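Local coordinates for putative fimbrial associated sortase-like protein (Corynebacterium diphtheriae, PDB 6BWE), which catalyses sortase-mediated pilus polymerization, cross-linking pilin subunits through its sortase domain, at the interface of chains A and B. Coordinates in Å, arbitrary orientation; residue numbers count along the deposited sequence, not the author numbering. Chains: chain A/B, Putative fimbrial associated sortase-like protein.

The interface of chains A and B. Residues chain A 42-44, 46, 177; chain B 43-46.
The loop after helix 24-39, probably part of or next to the lid of this pilin sortase, meets its twin across an approximate two-fold axis at A:Phe44 and B:Phe44. No direct hydrogen bond or salt bridge joins the chains in this patch, which is held by apolar contact and by one shared water. The phenyl groups lie side by side, with CZ of A:Phe44 4.1 Å from CE1 of B:Phe44. The same chi1 near 60° in both chains, with CG between the backbone N and the carbonyl carbon, sends the two rings the same way.

The two-fold relation is only approximate at Ile46, where the rotamers differ. CD1 of B:Ile46, the delta-methyl, lies 3.5 Å from CE2 of A:Phe44. The placement of B:Ile46 (chi1 -97°, off a staggered position) is strained and less certain, and the overlap of its methyl with its own B:Phe44 ring is doubtful. A:Ile46 instead has CG1 between the backbone N and the carbonyl carbon. Its CD1 comes to the edge of B:Phe44, in the ring plane, 3.9 Å from CD1 of that ring. The same methyl touches CA of B:Gly43.

Water 1 bridges the backbones. Each Phe44 N-H points to it from 2.9 Å, and the bond is nearly straight from A:Phe44 (171° at H). The carbonyl O of A:Phe44 and of B:Phe44 each lie 3.1 Å from the water. Four backbone groups thus grip it, two from each chain. It also sits above a face of the A:Phe44 ring, toward the rim. Close backbone packing flanks it: CA of A:Gly43 lies 3.3 Å from O of B:Phe44, with a twin contact the other way. A:Val42 and A:Pro177 border B:Ile46 more loosely.

The structure alone does not show that this dimer forms in the cell. The centre of the patch is about 23 Å from the active-site A:His127. In the deposited assembly the contact may hold the lid-region segments of the two copies in place, away from the catalytic residues.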
# COMPACT_ATOMS: atom_id res chain seq x y z
N VAL A 42 -1.95 1.36 3.23
CA VAL A 42 -2.79 2.39 2.63
C VAL A 42 -3.22 2.09 1.20
O VAL A 42 -4.20 2.67 0.72
CB VAL A 42 -2.18 3.79 2.81
CG1 VAL A 42 -2.21 4.18 4.30
CG2 VAL A 42 -0.76 3.82 2.28
N GLY A 43 -2.58 1.19 0.50
CA GLY A 43 -3.21 0.80 -0.75
C GLY A 43 -3.94 -0.54 -0.72
O GLY A 43 -4.55 -0.98 0.27
N PHE A 44 -3.90 -1.16 -1.88
CA PHE A 44 -4.20 -2.56 -2.01
C PHE A 44 -3.17 -3.13 -2.96
O PHE A 44 -2.53 -2.39 -3.70
CB PHE A 44 -5.62 -2.75 -2.51
CG PHE A 44 -5.92 -2.09 -3.83
CD1 PHE A 44 -5.79 -2.78 -5.02
CD2 PHE A 44 -6.36 -0.78 -3.87
CE1 PHE A 44 -6.09 -2.17 -6.22
CE2 PHE A 44 -6.68 -0.17 -5.09
CZ PHE A 44 -6.53 -0.86 -6.27
N ILE A 46 -1.67 -4.49 -6.19
CA ILE A 46 -1.93 -4.43 -7.66
C ILE A 46 -0.89 -5.23 -8.47
O ILE A 46 -0.97 -6.46 -8.55
CB ILE A 46 -1.99 -2.97 -8.18
CG1 ILE A 46 -0.67 -2.23 -7.89
CG2 ILE A 46 -3.20 -2.25 -7.59
CD1 ILE A 46 -0.77 -0.73 -7.90
N PRO A 177 -9.61 -1.18 -0.39
CA PRO A 177 -10.28 -0.95 0.88
C PRO A 177 -11.35 0.16 0.71
O PRO A 177 -11.29 0.98 -0.23
CB PRO A 177 -9.14 -0.49 1.79
CG PRO A 177 -8.20 0.18 0.88
CD PRO A 177 -8.27 -0.55 -0.42
N GLY B 43 0.93 -0.75 -3.32
CA GLY B 43 -0.09 -0.19 -4.22
C GLY B 43 0.16 1.29 -4.34
O GLY B 43 1.28 1.70 -4.56
N PHE B 44 -0.90 2.06 -4.15
CA PHE B 44 -0.80 3.50 -4.18
C PHE B 44 -1.79 4.04 -3.15
O PHE B 44 -2.66 3.30 -2.76
CB PHE B 44 -1.08 4.01 -5.59
CG PHE B 44 -2.44 3.66 -6.12
CD1 PHE B 44 -2.64 2.47 -6.79
CD2 PHE B 44 -3.49 4.55 -6.02
CE1 PHE B 44 -3.87 2.14 -7.29
CE2 PHE B 44 -4.75 4.23 -6.53
CZ PHE B 44 -4.93 3.02 -7.17
N PRO B 45 -1.63 5.29 -2.71
CA PRO B 45 -2.51 5.87 -1.69
C PRO B 45 -3.93 6.12 -2.19
O PRO B 45 -4.10 6.92 -3.10
CB PRO B 45 -1.83 7.19 -1.32
CG PRO B 45 -0.48 7.16 -1.97
CD PRO B 45 -0.55 6.20 -3.10
N ILE B 46 -4.90 5.39 -1.64
CA ILE B 46 -6.31 5.41 -2.13
C ILE B 46 -7.10 6.54 -1.47
O ILE B 46 -7.26 6.56 -0.24
CB ILE B 46 -6.99 3.99 -1.98
CG1 ILE B 46 -6.92 3.23 -3.31
CG2 ILE B 46 -8.49 4.05 -1.63
CD1 ILE B 46 -5.52 2.89 -3.74
O HOH W 1 -3.35 0.58 -4.15